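Long-range contacts in ThiJ/PfpI family protein (Francisella tularensis subsp. novicida, PDB 4P5P), which probably acts as a glyoxalase III in the stress response and belongs to the DJ-1/PfpI family: residues A[9-15]-A[102-108]; A[155-160]-A[175-180]; A[161-166]-A[191-195]. The contacts are given in a common frame with arbitrary orientation. Residue numbers count along the deposited sequence, not the author numbering.

Interaction 1 of 3, residues A[9-15]-A[102-108]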
loop_
_atom_site.group_PDB
_atom_site.type_symbol
_atom_site.label_atom_id
_atom_site.label_comp_id
_atom_site.label_asym_id
_atom_site.label_seq_id
_atom_site.Cartn_x
_atom_site.Cartn_y
_atom_site.Cartn_z
ATOM N N THR A 9 6.800 -2.639 -0.692
ATOM C CA THR A 9 7.500 -3.409 -1.698
ATOM C C THR A 9 8.975 -3.623 -1.334
ATOM O O THR A 9 9.541 -2.866 -0.544
ATOM C CB THR A 9 7.410 -2.696 -3.074
ATOM O OG1 THR A 9 7.936 -3.535 -4.101
ATOM C CG2 THR A 9 8.178 -1.389 -3.052
ATOM N N SER A 10 9.567 -4.659 -1.945
ATOM C CA SER A 10 11.009 -4.920 -1.904
ATOM C C SER A 10 11.629 -4.863 -3.305
ATOM O O SER A 10 12.838 -5.084 -3.476
ATOM C CB SER A 10 11.278 -6.290 -1.269
ATOM O OG SER A 10 10.998 -6.258 0.122
ATOM N N HIS A 11 10.792 -4.594 -4.307
ATOM C CA HIS A 11 11.212 -4.642 -5.707
ATOM C C HIS A 11 11.785 -3.322 -6.200
ATOM O O HIS A 11 11.100 -2.301 -6.168
ATOM C CB HIS A 11 10.044 -5.036 -6.591
ATOM C CG HIS A 11 10.455 -5.422 -7.975
ATOM N ND1 HIS A 11 10.842 -6.701 -8.308
ATOM C CD2 HIS A 11 10.561 -4.688 -9.108
ATOM C CE1 HIS A 11 11.156 -6.738 -9.590
ATOM N NE2 HIS A 11 11.008 -5.527 -10.096
ATOM N N ASP A 12 13.032 -3.340 -6.672
ATOM C CA ASP A 12 13.754 -2.089 -6.910
ATOM C C ASP A 12 14.072 -1.757 -8.363
ATOM O O ASP A 12 14.736 -0.759 -8.612
ATOM C CB ASP A 12 15.073 -2.070 -6.112
ATOM C CG ASP A 12 16.079 -3.126 -6.572
ATOM O OD1 ASP A 12 15.709 -4.068 -7.284
ATOM O OD2 ASP A 12 17.259 -3.036 -6.175
ATOM N N VAL A 13 13.588 -2.541 -9.323
ATOM C CA VAL A 13 13.859 -2.254 -10.734
ATOM C C VAL A 13 12.567 -2.170 -11.529
ATOM O O VAL A 13 11.662 -2.988 -11.371
ATOM C CB VAL A 13 14.769 -3.318 -11.382
ATOM C CG1 VAL A 13 14.962 -3.040 -12.879
ATOM C CG2 VAL A 13 16.107 -3.360 -10.682
ATOM N N MET A 14 12.497 -1.165 -12.387
ATOM C CA MET A 14 11.320 -0.922 -13.192
ATOM C C MET A 14 11.303 -1.885 -14.378
ATOM O O MET A 14 11.751 -1.558 -15.471
ATOM C CB MET A 14 11.304 0.539 -13.647
ATOM C CG MET A 14 9.953 1.021 -14.129
ATOM S SD MET A 14 8.801 1.417 -12.795
ATOM C CE MET A 14 9.282 3.092 -12.366
ATOM N N GLY A 15 10.810 -3.091 -14.154
ATOM C CA GLY A 15 10.659 -4.050 -15.239
ATOM C C GLY A 15 11.972 -4.491 -15.864
ATOM O O GLY A 15 12.896 -4.884 -15.160
ATOM N N HIS A 102 5.880 2.075 -7.667
ATOM C CA HIS A 102 5.743 1.125 -8.766
ATOM C C HIS A 102 6.312 -0.260 -8.457
ATOM O O HIS A 102 5.884 -1.232 -9.062
ATOM C CB HIS A 102 6.403 1.678 -10.022
ATOM C CG HIS A 102 5.563 2.671 -10.760
ATOM N ND1 HIS A 102 5.603 4.025 -10.491
ATOM C CD2 HIS A 102 4.652 2.509 -11.749
ATOM C CE1 HIS A 102 4.778 4.655 -11.310
ATOM N NE2 HIS A 102 4.191 3.757 -12.084
ATOM N N GLY A 103 7.233 -0.365 -7.501
ATOM C CA GLY A 103 7.819 -1.661 -7.184
ATOM C C GLY A 103 6.769 -2.699 -6.848
ATOM O O GLY A 103 6.921 -3.883 -7.163
ATOM N N THR A 104 5.692 -2.245 -6.220
ATOM C CA THR A 104 4.589 -3.109 -5.802
ATOM C C THR A 104 3.989 -3.925 -6.943
ATOM O O THR A 104 3.439 -5.006 -6.713
ATOM C CB THR A 104 3.441 -2.295 -5.174
ATOM O OG1 THR A 104 2.942 -1.355 -6.133
ATOM C CG2 THR A 104 3.889 -1.535 -3.939
ATOM N N MET A 105 4.068 -3.409 -8.166
ATOM C CA MET A 105 3.451 -4.083 -9.302
ATOM C C MET A 105 4.115 -5.422 -9.588
ATOM O O MET A 105 3.497 -6.298 -10.195
ATOM C CB MET A 105 3.501 -3.189 -10.541
ATOM C CG MET A 105 2.660 -1.940 -10.390
ATOM S SD MET A 105 0.877 -2.247 -10.373
ATOM C CE MET A 105 0.528 -2.444 -12.114
ATOM N N TRP A 106 5.355 -5.590 -9.119
ATOM C CA TRP A 106 6.127 -6.802 -9.399
ATOM C C TRP A 106 6.202 -7.773 -8.225
ATOM O O TRP A 106 6.557 -8.930 -8.432
ATOM C CB TRP A 106 7.547 -6.439 -9.839
ATOM C CG TRP A 106 7.611 -5.918 -11.241
ATOM C CD1 TRP A 106 7.706 -6.661 -12.379
ATOM C CD2 TRP A 106 7.581 -4.545 -11.662
ATOM N NE1 TRP A 106 7.735 -5.842 -13.484
ATOM C CE2 TRP A 106 7.663 -4.540 -13.075
ATOM C CE3 TRP A 106 7.495 -3.321 -10.988
ATOM C CZ2 TRP A 106 7.662 -3.358 -13.824
ATOM C CZ3 TRP A 106 7.497 -2.145 -11.740
ATOM C CH2 TRP A 106 7.581 -2.175 -13.140
ATOM N N ASP A 107 5.900 -7.336 -7.004
ATOM C CA ASP A 107 5.960 -8.287 -5.883
ATOM C C ASP A 107 4.758 -8.299 -4.939
ATOM O O ASP A 107 4.718 -9.124 -4.030
ATOM C CB ASP A 107 7.258 -8.106 -5.061
ATOM C CG ASP A 107 7.366 -6.779 -4.323
ATOM O OD1 ASP A 107 6.528 -5.880 -4.495
ATOM O OD2 ASP A 107 8.346 -6.643 -3.553
ATOM N N PHE A 108 3.738 -7.479 -5.180
ATOM C CA PHE A 108 2.517 -7.586 -4.374
ATOM C C PHE A 108 1.466 -8.579 -4.901
ATOM O O PHE A 108 0.883 -9.309 -4.104
ATOM C CB PHE A 108 1.832 -6.219 -4.234
ATOM C CG PHE A 108 2.359 -5.341 -3.113
ATOM C CD1 PHE A 108 3.549 -5.612 -2.457
ATOM C CD2 PHE A 108 1.634 -4.215 -2.732
ATOM C CE1 PHE A 108 3.984 -4.797 -1.422
ATOM C CE2 PHE A 108 2.064 -3.406 -1.728
ATOM C CZ PHE A 108 3.233 -3.687 -1.056
#
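Trp106 lays its five-membered ring alongside the His11 imidazole in an offset stack, centroids 4.6 Å apart and planes at 15°, while its CB sits 3.4 Å from the imidazole centroid, almost on the ring normal, as a CH-pi contact. Gly15 N covers one face of the indole, 3.2 Å from Trp106 CZ2, and at the edge of the six-membered ring Met14 SD makes a Met-aromatic contact, 3.8 Å from Trp106 CH2. In this flavodoxin-like fold the loop after strand 2-8 thus meets the short helix 104-107 that follows the neighbouring parallel strand 95-98. The loop's first bend is an ST turn, in which Thr9 OG1 accepts from His11 N (3.1 Å). Thr9 OG1 also donates to Asp107 OD1 (2.8 Å), and Ser10 N donates to Asp107 OD2 (2.8 Å), so one carboxylate holds two consecutive loop residues. Gly103 runs against the loop, its CA 3.5 Å from His11 O in a CA-H...O contact; a CB would clash with His11 O and Thr9 OG1.

Interaction 2 of 3, residues A[155-160]-A[175-180]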
loop_
_atom_site.group_PDB
_atom_site.type_symbol
_atom_site.label_atom_id
_atom_site.label_comp_id
_atom_site.label_asym_id
_atom_site.label_seq_id
_atom_site.Cartn_x
_atom_site.Cartn_y
_atom_site.Cartn_z
ATOM N N VAL A 155 -13.671 0.460 -5.083
ATOM C CA VAL A 155 -12.249 0.687 -4.878
ATOM C C VAL A 155 -11.726 1.762 -5.824
ATOM O O VAL A 155 -12.370 2.121 -6.823
ATOM C CB VAL A 155 -11.406 -0.610 -5.099
ATOM C CG1 VAL A 155 -11.910 -1.751 -4.238
ATOM C CG2 VAL A 155 -11.390 -1.016 -6.580
ATOM N N THR A 156 -10.552 2.281 -5.489
ATOM C CA THR A 156 -9.755 3.063 -6.412
ATOM C C THR A 156 -8.311 2.585 -6.329
ATOM O O THR A 156 -8.035 1.532 -5.729
ATOM C CB THR A 156 -9.866 4.583 -6.114
ATOM O OG1 THR A 156 -9.234 5.333 -7.156
ATOM C CG2 THR A 156 -9.240 4.935 -4.770
ATOM N N GLY A 157 -7.411 3.346 -6.939
ATOM C CA GLY A 157 -6.007 2.989 -7.059
ATOM C C GLY A 157 -5.435 3.798 -8.206
ATOM O O GLY A 157 -6.179 4.508 -8.878
ATOM N N PHE A 158 -4.125 3.715 -8.429
ATOM C CA PHE A 158 -3.460 4.527 -9.448
ATOM C C PHE A 158 -4.139 4.339 -10.810
ATOM O O PHE A 158 -4.265 3.221 -11.306
ATOM C CB PHE A 158 -1.977 4.156 -9.510
ATOM C CG PHE A 158 -1.086 5.224 -10.089
ATOM C CD1 PHE A 158 -0.703 6.325 -9.329
ATOM C CD2 PHE A 158 -0.601 5.114 -11.375
ATOM C CE1 PHE A 158 0.142 7.293 -9.856
ATOM C CE2 PHE A 158 0.238 6.070 -11.898
ATOM C CZ PHE A 158 0.611 7.160 -11.137
ATOM N N SER A 159 -4.568 5.439 -11.421
ATOM C CA SER A 159 -5.444 5.367 -12.589
ATOM C C SER A 159 -4.651 5.180 -13.875
ATOM O O SER A 159 -3.477 5.524 -13.937
ATOM C CB SER A 159 -6.307 6.630 -12.684
ATOM O OG SER A 159 -5.532 7.749 -13.053
ATOM N N ASN A 160 -5.299 4.642 -14.906
ATOM C CA ASN A 160 -4.655 4.508 -16.208
ATOM C C ASN A 160 -4.224 5.858 -16.774
ATOM O O ASN A 160 -3.194 5.962 -17.430
ATOM C CB ASN A 160 -5.590 3.812 -17.194
ATOM C CG ASN A 160 -5.729 2.346 -16.911
ATOM O OD1 ASN A 160 -4.910 1.770 -16.209
ATOM N ND2 ASN A 160 -6.767 1.725 -17.461
ATOM N N SER A 175 -2.056 -3.327 -16.235
ATOM C CA SER A 175 -2.744 -2.125 -15.802
ATOM C C SER A 175 -3.465 -2.413 -14.489
ATOM O O SER A 175 -4.322 -3.296 -14.413
ATOM C CB SER A 175 -3.736 -1.647 -16.868
ATOM O OG SER A 175 -4.809 -0.948 -16.271
ATOM N N LEU A 176 -3.118 -1.661 -13.457
ATOM C CA LEU A 176 -3.744 -1.839 -12.156
ATOM C C LEU A 176 -5.257 -1.636 -12.217
ATOM O O LEU A 176 -6.013 -2.456 -11.715
ATOM C CB LEU A 176 -3.123 -0.876 -11.151
ATOM C CG LEU A 176 -3.745 -0.895 -9.757
ATOM C CD1 LEU A 176 -3.717 -2.291 -9.130
ATOM C CD2 LEU A 176 -3.009 0.076 -8.881
ATOM N N GLU A 177 -5.681 -0.520 -12.810
ATOM C CA GLU A 177 -7.097 -0.251 -12.992
ATOM C C GLU A 177 -7.808 -1.400 -13.701
ATOM O O GLU A 177 -8.860 -1.868 -13.256
ATOM C CB GLU A 177 -7.285 1.057 -13.778
ATOM C CG GLU A 177 -8.726 1.341 -14.158
ATOM C CD GLU A 177 -8.932 2.718 -14.785
ATOM O OE1 GLU A 177 -10.032 2.933 -15.328
ATOM O OE2 GLU A 177 -8.025 3.577 -14.732
ATOM N N ASP A 178 -7.244 -1.850 -14.816
ATOM C CA ASP A 178 -7.882 -2.915 -15.585
ATOM C C ASP A 178 -7.971 -4.200 -14.741
ATOM O O ASP A 178 -8.969 -4.923 -14.790
ATOM C CB ASP A 178 -7.124 -3.186 -16.888
ATOM C CG ASP A 178 -7.186 -2.013 -17.875
ATOM O OD1 ASP A 178 -7.912 -1.031 -17.633
ATOM O OD2 ASP A 178 -6.506 -2.080 -18.918
ATOM N N SER A 179 -6.935 -4.475 -13.955
ATOM C CA SER A 179 -6.919 -5.694 -13.135
ATOM C C SER A 179 -7.955 -5.678 -12.026
ATOM O O SER A 179 -8.530 -6.705 -11.692
ATOM C CB SER A 179 -5.539 -5.916 -12.526
ATOM O OG SER A 179 -4.669 -6.523 -13.453
ATOM N N LEU A 180 -8.183 -4.511 -11.434
ATOM C CA LEU A 180 -9.201 -4.376 -10.399
ATOM C C LEU A 180 -10.592 -4.608 -11.004
ATOM O O LEU A 180 -11.441 -5.261 -10.397
ATOM C CB LEU A 180 -9.105 -3.000 -9.743
ATOM C CG LEU A 180 -7.830 -2.804 -8.911
ATOM C CD1 LEU A 180 -7.572 -1.342 -8.590
ATOM C CD2 LEU A 180 -7.908 -3.615 -7.623
HETATM O O HOH W 1 -3.970 1.754 -13.514
HETATM O O HOH W 2 -8.949 2.952 -18.591
#
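Val155, at the end of strand 154-155, points its side chain at helix 176-182, where Val155 CG2 lies 4.3 Å from Leu180 CD1. Thr156 turns away, its OG1 bonded to Ser188 O, although its backbone passes Leu180, with Thr156 O 4.1 Å from Leu180 CD1. Gly157 is fully extended at a positive phi of 160°, a conformation favourable to glycine. Phe158 then brings its N to 3.8 Å from Leu176 CD2, while its ring leads off to meet the His133 ring. Ser159 is the N-cap of helix 160-165; its side chain caps a backbone N of that helix, and its OG also bonds Glu162 OE1. Asn160 supplies all three direct hydrogen bonds: Asn160 N donates to Glu177 OE2 (2.9 Å), Asn160 ND2 donates to Asp178 OD1 (3.0 Å), and Asn160 OD1 accepts from Ser175 OG (2.7 Å). Ser175 OG also accepts from Asp178 N (3.0 Å), so this N-cap of helix 176-182 is itself tied to the first turn of the preceding helix. A water bridges the gap, donating to Phe158 O (2.7 Å) and Asn160 OD1 (2.9 Å) and accepting from Glu177 N (2.9 Å). Apolar around Leu176 and Leu180 and polar around Asn160, the contact packs helix 176-182 against the end of strand 154-155 and the start of helix 160-165, both helices lying in the beta-alpha-beta crossover between parallel strands 154-155 and 186-187.

Interaction 3 of 3, residues A[161-166]-A[191-195]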
loop_
_atom_site.group_PDB
_atom_site.type_symbol
_atom_site.label_atom_id
_atom_site.label_comp_id
_atom_site.label_asym_id
_atom_site.label_seq_id
_atom_site.Cartn_x
_atom_site.Cartn_y
_atom_site.Cartn_z
ATOM N N ASN A 161 -5.029 6.876 -16.506
ATOM C CA ASN A 161 -4.734 8.244 -16.915
ATOM C C ASN A 161 -3.413 8.702 -16.304
ATOM O O ASN A 161 -2.515 9.164 -17.005
ATOM C CB ASN A 161 -5.883 9.157 -16.488
ATOM C CG ASN A 161 -5.638 10.621 -16.806
ATOM O OD1 ASN A 161 -5.063 10.977 -17.844
ATOM N ND2 ASN A 161 -6.108 11.488 -15.913
ATOM N N GLU A 162 -3.298 8.549 -14.989
ATOM C CA GLU A 162 -2.083 8.937 -14.283
ATOM C C GLU A 162 -0.893 8.122 -14.793
ATOM O O GLU A 162 0.192 8.663 -14.982
ATOM C CB GLU A 162 -2.269 8.768 -12.766
ATOM C CG GLU A 162 -3.002 9.938 -12.129
ATOM C CD GLU A 162 -3.801 9.583 -10.884
ATOM O OE1 GLU A 162 -4.330 8.455 -10.785
ATOM O OE2 GLU A 162 -3.927 10.460 -9.999
ATOM N N GLU A 163 -1.097 6.825 -15.023
ATOM C CA GLU A 163 -0.028 5.964 -15.539
ATOM C C GLU A 163 0.467 6.436 -16.921
ATOM O O GLU A 163 1.663 6.394 -17.217
ATOM C CB GLU A 163 -0.502 4.500 -15.608
ATOM C CG GLU A 163 0.639 3.496 -15.644
ATOM C CD GLU A 163 1.309 3.323 -14.278
ATOM O OE1 GLU A 163 0.809 2.498 -13.483
ATOM O OE2 GLU A 163 2.322 4.006 -13.997
ATOM N N LYS A 164 -0.455 6.894 -17.758
ATOM C CA LYS A 164 -0.107 7.424 -19.073
ATOM C C LYS A 164 0.667 8.740 -18.966
ATOM O O LYS A 164 1.640 8.960 -19.691
ATOM C CB LYS A 164 -1.380 7.604 -19.906
ATOM C CG LYS A 164 -1.121 7.972 -21.355
ATOM C CD LYS A 164 -2.408 7.998 -22.166
ATOM C CE LYS A 164 -2.154 8.511 -23.576
ATOM N NZ LYS A 164 -3.321 8.309 -24.477
ATOM N N ILE A 165 0.239 9.606 -18.058
ATOM C CA ILE A 165 0.914 10.880 -17.846
ATOM C C ILE A 165 2.383 10.688 -17.460
ATOM O O ILE A 165 3.242 11.428 -17.936
ATOM C CB ILE A 165 0.192 11.711 -16.768
ATOM C CG1 ILE A 165 -1.162 12.188 -17.305
ATOM C CG2 ILE A 165 1.023 12.919 -16.338
ATOM C CD1 ILE A 165 -2.102 12.712 -16.239
ATOM N N VAL A 166 2.678 9.705 -16.609
ATOM C CA VAL A 166 4.059 9.478 -16.165
ATOM C C VAL A 166 4.844 8.573 -17.127
ATOM O O VAL A 166 6.021 8.269 -16.890
ATOM C CB VAL A 166 4.109 8.874 -14.736
ATOM C CG1 VAL A 166 3.456 9.819 -13.738
ATOM C CG2 VAL A 166 3.459 7.501 -14.686
ATOM N N SER A 191 -10.125 13.101 -10.864
ATOM C CA SER A 191 -9.214 13.709 -11.820
ATOM C C SER A 191 -7.764 13.503 -11.388
ATOM O O SER A 191 -7.494 13.312 -10.202
ATOM C CB SER A 191 -9.519 15.195 -11.952
ATOM O OG SER A 191 -8.831 15.746 -13.048
ATOM N N GLU A 192 -6.829 13.540 -12.336
ATOM C CA GLU A 192 -5.419 13.229 -12.024
ATOM C C GLU A 192 -4.819 14.061 -10.880
ATOM O O GLU A 192 -5.012 15.283 -10.787
ATOM C CB GLU A 192 -4.526 13.382 -13.264
ATOM C CG GLU A 192 -4.396 14.811 -13.814
ATOM C CD GLU A 192 -5.257 15.067 -15.034
ATOM O OE1 GLU A 192 -6.178 14.264 -15.298
ATOM O OE2 GLU A 192 -5.018 16.084 -15.729
ATOM N N TRP A 193 -4.104 13.357 -10.007
ATOM C CA TRP A 193 -3.378 13.948 -8.879
ATOM C C TRP A 193 -4.280 14.617 -7.852
ATOM O O TRP A 193 -3.795 15.340 -6.977
ATOM C CB TRP A 193 -2.348 14.949 -9.380
ATOM C CG TRP A 193 -1.637 14.486 -10.598
ATOM C CD1 TRP A 193 -1.557 15.136 -11.792
ATOM C CD2 TRP A 193 -0.919 13.255 -10.760
ATOM N NE1 TRP A 193 -0.823 14.393 -12.687
ATOM C CE2 TRP A 193 -0.419 13.235 -12.077
ATOM C CE3 TRP A 193 -0.646 12.174 -9.918
ATOM C CZ2 TRP A 193 0.344 12.172 -12.571
ATOM C CZ3 TRP A 193 0.110 11.125 -10.408
ATOM C CH2 TRP A 193 0.593 11.130 -11.722
ATOM N N GLN A 194 -5.578 14.341 -7.933
ATOM C CA GLN A 194 -6.524 14.770 -6.912
ATOM C C GLN A 194 -6.673 13.706 -5.830
ATOM O O GLN A 194 -6.604 12.514 -6.116
ATOM C CB GLN A 194 -7.884 15.064 -7.541
ATOM C CG GLN A 194 -7.828 16.129 -8.604
ATOM C CD GLN A 194 -7.483 17.479 -8.028
ATOM O OE1 GLN A 194 -8.327 18.130 -7.408
ATOM N NE2 GLN A 194 -6.243 17.912 -8.226
ATOM N N SER A 195 -6.888 14.138 -4.595
ATOM C CA SER A 195 -7.091 13.220 -3.483
ATOM C C SER A 195 -8.407 12.474 -3.664
ATOM O O SER A 195 -9.460 13.083 -3.905
ATOM C CB SER A 195 -7.083 13.970 -2.157
ATOM O OG SER A 195 -7.251 13.083 -1.061
#
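This is a surface contact between a helix and a turn: the side of helix 160-165 and its C-terminal end receive the type II beta turn Ser191 to Gln194, which lies between strands 186-187 and 197-200. The turn is closed by Gln194 N donating to Ser191 O (3.1 Å). Trp193 occupies its third position with a positive phi of 64°, the conformation a type II turn demands there and one that glycine more often fills. Its amide is fixed by the helix, Trp193 N donating to Glu162 OE2 (2.9 Å, nearly linear). The indole is covered on one face by the same residue, as Glu162 CG stands 3.7 Å from the centroid of the six-membered ring in a CH-pi contact. At the ring edge, Ile165 CG2 approaches Trp193 CZ2 (3.9 Å) and Val166 CG1 approaches Trp193 CH2 (3.7 Å). One turn back, Asn161 ND2 donates to Glu192 OE1 (2.8 Å). The Glu162 carboxylate is shared further, with Ser159, Gln207 and Asn208. The next helix residue, Glu163, points away from the turn and hydrogen-bonds His133 and His102 through its carboxylate. With Cys132, here oxidised to 3-sulfinoalanine, His133 and Glu163 are consistent with the Cys-His-acid catalytic triad of the DJ-1/PfpI family.

Interaction 1 comes first along the chain, closing the long excursion from the loop after strand 2-8 to helix 104-107, and it is complete before the other two open. Interaction 2 closes the loop from 160 to 175 and interaction 3 that from 166 to 191. Interactions 2 and 3 cross: 155-160 and 161-166 are consecutive and pair in the same order with 175-180 and 191-195, so helix 160-165 is held at its start by helix 176-182 and along its side by the 191-194 turn. Phe158 of interaction 2 bridges them, touching Glu163 and Trp193. A hydrogen bond between His102 and Glu163, and Met105 packing against Leu176, join the early half of the fold to this later region.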